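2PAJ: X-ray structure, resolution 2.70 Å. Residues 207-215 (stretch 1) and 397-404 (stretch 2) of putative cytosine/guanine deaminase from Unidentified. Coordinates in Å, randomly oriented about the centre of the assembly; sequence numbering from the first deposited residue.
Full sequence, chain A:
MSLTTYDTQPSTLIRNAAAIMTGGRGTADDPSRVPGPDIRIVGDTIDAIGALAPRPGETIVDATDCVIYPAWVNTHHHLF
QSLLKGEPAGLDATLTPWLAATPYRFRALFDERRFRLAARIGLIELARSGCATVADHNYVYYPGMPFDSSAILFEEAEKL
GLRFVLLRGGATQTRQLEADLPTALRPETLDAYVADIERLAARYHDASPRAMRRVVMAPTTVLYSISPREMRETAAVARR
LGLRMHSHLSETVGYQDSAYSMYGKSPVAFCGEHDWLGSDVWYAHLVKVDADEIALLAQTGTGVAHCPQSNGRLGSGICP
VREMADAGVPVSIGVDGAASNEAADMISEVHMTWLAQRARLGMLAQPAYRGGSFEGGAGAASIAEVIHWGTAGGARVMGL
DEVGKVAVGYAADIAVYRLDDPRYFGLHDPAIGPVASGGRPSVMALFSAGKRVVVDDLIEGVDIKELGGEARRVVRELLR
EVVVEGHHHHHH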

ATOM      1  N   ALA A 207      -2.269 -16.007   7.994  1.00 49.00           N
ATOM      2  CA  ALA A 207      -1.067 -16.316   7.243  1.00 48.74           C
ATOM      3  C   ALA A 207      -1.241 -16.773   5.800  1.00 49.72           C
ATOM      4  O   ALA A 207      -0.244 -16.933   5.085  1.00 51.25           O
ATOM      5  CB  ALA A 207      -0.246 -17.324   8.001  1.00 46.90           C
ATOM      6  N   SER A 208      -2.475 -16.967   5.340  1.00 48.44           N
ATOM      7  CA  SER A 208      -2.653 -17.411   3.957  1.00 48.35           C
ATOM      8  C   SER A 208      -2.107 -16.366   3.004  1.00 48.84           C
ATOM      9  O   SER A 208      -1.997 -15.188   3.351  1.00 48.80           O
ATOM     10  CB  SER A 208      -4.124 -17.685   3.626  1.00 48.05           C
ATOM     11  OG  SER A 208      -4.855 -16.496   3.434  1.00 49.35           O
ATOM     12  N   PRO A 209      -1.739 -16.786   1.789  1.00 49.23           N
ATOM     13  CA  PRO A 209      -1.206 -15.816   0.828  1.00 51.12           C
ATOM     14  C   PRO A 209      -2.294 -14.948   0.177  1.00 52.21           C
ATOM     15  O   PRO A 209      -2.059 -14.277  -0.821  1.00 52.83           O
ATOM     16  CB  PRO A 209      -0.447 -16.699  -0.159  1.00 49.86           C
ATOM     17  CG  PRO A 209      -1.258 -17.951  -0.156  1.00 48.76           C
ATOM     18  CD  PRO A 209      -1.609 -18.163   1.287  1.00 47.34           C
ATOM     19  N   ARG A 210      -3.488 -14.976   0.751  1.00 52.64           N
ATOM     20  CA  ARG A 210      -4.591 -14.169   0.257  1.00 53.65           C
ATOM     21  C   ARG A 210      -5.427 -13.737   1.455  1.00 53.21           C
ATOM     22  O   ARG A 210      -6.658 -13.688   1.415  1.00 54.79           O
ATOM     23  CB  ARG A 210      -5.429 -14.946  -0.769  1.00 55.13           C
ATOM     24  CG  ARG A 210      -5.949 -16.287  -0.309  1.00 56.16           C
ATOM     25  CD  ARG A 210      -6.085 -17.197  -1.505  1.00 57.90           C
ATOM     26  NE  ARG A 210      -7.107 -16.747  -2.443  1.00 60.64           N
ATOM     27  CZ  ARG A 210      -7.086 -17.001  -3.753  1.00 61.82           C
ATOM     28  NH1 ARG A 210      -6.081 -17.691  -4.291  1.00 57.15           N
ATOM     29  NH2 ARG A 210      -8.093 -16.598  -4.524  1.00 60.81           N
ATOM     30  N   ALA A 211      -4.721 -13.423   2.531  1.00 50.88           N
ATOM     31  CA  ALA A 211      -5.342 -12.976   3.759  1.00 49.02           C
ATOM     32  C   ALA A 211      -5.962 -11.586   3.556  1.00 47.92           C
ATOM     33  O   ALA A 211      -5.448 -10.778   2.792  1.00 48.34           O
ATOM     34  CB  ALA A 211      -4.293 -12.941   4.867  1.00 47.72           C
ATOM     35  N   MET A 212      -7.077 -11.320   4.226  1.00 46.47           N
ATOM     36  CA  MET A 212      -7.727 -10.022   4.137  1.00 45.65           C
ATOM     37  C   MET A 212      -7.216  -9.143   5.265  1.00 46.12           C
ATOM     38  O   MET A 212      -7.537  -7.956   5.340  1.00 45.67           O
ATOM     39  CB  MET A 212      -9.246 -10.164   4.230  1.00 44.10           C
ATOM     40  CG  MET A 212      -9.888 -10.785   3.001  1.00 47.14           C
ATOM     41  SD  MET A 212      -9.525  -9.915   1.456  1.00 49.94           S
ATOM     42  CE  MET A 212     -10.464  -8.409   1.679  1.00 50.25           C
ATOM     43  N   ARG A 213      -6.418  -9.746   6.144  1.00 46.57           N
ATOM     44  CA  ARG A 213      -5.823  -9.050   7.277  1.00 46.47           C
ATOM     45  C   ARG A 213      -4.416  -9.535   7.564  1.00 44.88           C
ATOM     46  O   ARG A 213      -4.139 -10.725   7.528  1.00 44.30           O
ATOM     47  CB  ARG A 213      -6.690  -9.210   8.516  1.00 48.76           C
ATOM     48  CG  ARG A 213      -7.823  -8.249   8.524  1.00 51.97           C
ATOM     49  CD  ARG A 213      -8.844  -8.578   9.564  1.00 57.93           C
ATOM     50  NE  ARG A 213      -9.830  -7.509   9.627  1.00 62.85           N
ATOM     51  CZ  ARG A 213     -10.821  -7.449  10.505  1.00 65.28           C
ATOM     52  NH1 ARG A 213     -10.970  -8.420  11.401  1.00 66.78           N
ATOM     53  NH2 ARG A 213     -11.638  -6.400  10.507  1.00 64.68           N
ATOM     54  N   ARG A 214      -3.532  -8.589   7.846  1.00 44.86           N
ATOM     55  CA  ARG A 214      -2.142  -8.888   8.128  1.00 44.35           C
ATOM     56  C   ARG A 214      -1.557  -7.933   9.142  1.00 45.08           C
ATOM     57  O   ARG A 214      -2.040  -6.813   9.312  1.00 46.34           O
ATOM     58  CB  ARG A 214      -1.322  -8.806   6.852  1.00 43.73           C
ATOM     59  CG  ARG A 214      -1.500  -9.983   5.967  1.00 42.92           C
ATOM     60  CD  ARG A 214      -0.162 -10.577   5.654  1.00 42.90           C
ATOM     61  NE  ARG A 214      -0.267 -12.014   5.484  1.00 44.88           N
ATOM     62  CZ  ARG A 214       0.721 -12.779   5.053  1.00 47.62           C
ATOM     63  NH1 ARG A 214       1.890 -12.233   4.748  1.00 48.12           N
ATOM     64  NH2 ARG A 214       0.539 -14.084   4.924  1.00 50.56           N
ATOM     65  N   VAL A 215      -0.493  -8.385   9.795  1.00 45.35           N
ATOM     66  CA  VAL A 215       0.197  -7.608  10.814  1.00 43.69           C
ATOM     67  C   VAL A 215       1.695  -7.749  10.613  1.00 41.77           C
ATOM     68  O   VAL A 215       2.173  -8.830  10.323  1.00 40.02           O
ATOM     69  CB  VAL A 215      -0.163  -8.118  12.239  1.00 45.01           C
ATOM     70  CG1 VAL A 215       0.606  -7.328  13.295  1.00 43.84           C
ATOM     71  CG2 VAL A 215      -1.668  -8.018  12.474  1.00 40.61           C
ATOM     72  N   VAL A 397       6.353  -8.782  -1.705  1.00 54.42           N
ATOM     73  CA  VAL A 397       7.167  -8.121  -0.693  1.00 52.16           C
ATOM     74  C   VAL A 397       6.456  -8.226   0.659  1.00 50.98           C
ATOM     75  O   VAL A 397       7.090  -8.374   1.707  1.00 49.74           O
ATOM     76  CB  VAL A 397       7.409  -6.640  -1.070  1.00 52.59           C
ATOM     77  CG1 VAL A 397       7.852  -5.850   0.139  1.00 49.95           C
ATOM     78  CG2 VAL A 397       8.466  -6.561  -2.178  1.00 54.05           C
ATOM     79  N   MET A 398       5.132  -8.177   0.626  1.00 49.05           N
ATOM     80  CA  MET A 398       4.359  -8.277   1.848  1.00 48.27           C
ATOM     81  C   MET A 398       3.942  -9.732   2.139  1.00 48.85           C
ATOM     82  O   MET A 398       3.279 -10.018   3.138  1.00 49.60           O
ATOM     83  CB  MET A 398       3.139  -7.346   1.779  1.00 44.47           C
ATOM     84  CG  MET A 398       3.504  -5.881   1.553  1.00 42.30           C
ATOM     85  SD  MET A 398       2.447  -4.658   2.358  1.00 39.24           S
ATOM     86  CE  MET A 398       1.027  -4.732   1.358  1.00 38.52           C
ATOM     87  N   GLY A 399       4.335 -10.650   1.267  1.00 49.11           N
ATOM     88  CA  GLY A 399       4.013 -12.048   1.497  1.00 50.77           C
ATOM     89  C   GLY A 399       2.650 -12.537   1.047  1.00 51.20           C
ATOM     90  O   GLY A 399       2.283 -13.688   1.304  1.00 51.15           O
ATOM     91  N   LEU A 400       1.892 -11.666   0.388  1.00 50.41           N
ATOM     92  CA  LEU A 400       0.582 -12.036  -0.132  1.00 51.35           C
ATOM     93  C   LEU A 400       0.756 -12.560  -1.562  1.00 52.01           C
ATOM     94  O   LEU A 400       0.361 -11.907  -2.528  1.00 52.88           O
ATOM     95  CB  LEU A 400      -0.336 -10.821  -0.117  1.00 52.48           C
ATOM     96  CG  LEU A 400      -0.774 -10.342   1.268  1.00 53.01           C
ATOM     97  CD1 LEU A 400      -1.619  -9.095   1.110  1.00 52.87           C
ATOM     98  CD2 LEU A 400      -1.561 -11.440   1.979  1.00 51.34           C
ATOM     99  N   ASP A 401       1.329 -13.757  -1.666  1.00 50.49           N
ATOM    100  CA  ASP A 401       1.644 -14.402  -2.929  1.00 50.65           C
ATOM    101  C   ASP A 401       0.528 -14.865  -3.858  1.00 51.61           C
ATOM    102  O   ASP A 401       0.792 -15.212  -5.007  1.00 50.85           O
ATOM    103  CB  ASP A 401       2.603 -15.558  -2.660  1.00 51.49           C
ATOM    104  CG  ASP A 401       3.826 -15.112  -1.886  1.00 53.19           C
ATOM    105  OD1 ASP A 401       4.265 -13.967  -2.115  1.00 53.45           O
ATOM    106  OD2 ASP A 401       4.351 -15.889  -1.061  1.00 53.77           O
ATOM    107  N   GLU A 402      -0.709 -14.893  -3.391  1.00 51.91           N
ATOM    108  CA  GLU A 402      -1.790 -15.291  -4.278  1.00 53.51           C
ATOM    109  C   GLU A 402      -2.598 -14.048  -4.612  1.00 54.29           C
ATOM    110  O   GLU A 402      -3.788 -14.121  -4.935  1.00 54.54           O
ATOM    111  CB  GLU A 402      -2.665 -16.361  -3.627  1.00 56.04           C
ATOM    112  CG  GLU A 402      -2.008 -17.749  -3.592  1.00 60.09           C
ATOM    113  CD  GLU A 402      -2.965 -18.848  -3.142  1.00 63.06           C
ATOM    114  OE1 GLU A 402      -3.650 -18.659  -2.110  1.00 63.51           O
ATOM    115  OE2 GLU A 402      -3.036 -19.902  -3.815  1.00 65.56           O
ATOM    116  N   VAL A 403      -1.911 -12.905  -4.535  1.00 55.07           N
ATOM    117  CA  VAL A 403      -2.462 -11.571  -4.811  1.00 54.38           C
ATOM    118  C   VAL A 403      -1.501 -10.777  -5.729  1.00 54.02           C
ATOM    119  O   VAL A 403      -0.302 -11.043  -5.755  1.00 53.87           O
ATOM    120  CB  VAL A 403      -2.654 -10.772  -3.489  1.00 53.31           C
ATOM    121  CG1 VAL A 403      -3.393  -9.480  -3.755  1.00 51.26           C
ATOM    122  CG2 VAL A 403      -3.397 -11.612  -2.475  1.00 53.73           C
ATOM    123  N   GLY A 404      -2.037  -9.823  -6.487  1.00 53.99           N
ATOM    124  CA  GLY A 404      -1.212  -8.999  -7.361  1.00 54.13           C
ATOM    125  C   GLY A 404      -1.025  -9.416  -8.816  1.00 54.12           C
ATOM    126  O   GLY A 404      -0.205  -8.844  -9.529  1.00 54.20           O
TER

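Pro 209, Glu 402 and Leu 400 cover the most surface in this contact, which buries 449 Å² summed over both sides. The CA atoms come closest at Pro 209 and Leu 400, 4.3 Å apart, so main-chain atoms can meet directly. They do so in one well-formed hydrogen bond: Glu 402 N donates to Pro 209 O at 3.0 Å with an N-H...acceptor angle of 156°. The donor sits within the type I turn from Leu 400 to Val 403, and its NH points out of the turn to the proline carbonyl. The proline ring also packs on the glutamate: Pro 209 CG is 3.2 Å from Glu 402 OE1.

The CA-to-CB bond of Glu 402 points toward stretch 1, and the side chain (chi1 m, chi2 t) carries its carboxylate to the Arg 210 guanidinium. Arg 210 NH1 to Glu 402 OE1 measures 3.4 Å, a salt bridge whose hydrogen bond is weak by length though nearly straight at 173°. The oxygen lies near the guanidinium plane, at its edge, where NH groups point. Arg 210 leaves its backbone sideways, and its chi1 of 54° (p) and later torsions bring its end nearer.

Leu 400, buried, supplies the apolar part. Leu 400 CD2 lies 4.2 Å from Ala 211 CB, and the same methyl covers one face of the Arg 214 guanidinium, 3.8 Å from Arg 214 NE; that face is suited to apolar packing because the polar hydrogens lie in the plane. At the edge of the same group, Arg 214 NH1 approaches Met 398 O to 3.1 Å.

Gly 399 follows the helix with positive phi (84°). An ideal CB there would be jammed against the preceding carbonyl and would lie 2.9 Å from Arg 214 NH1, so glycine fits both backbone and contact.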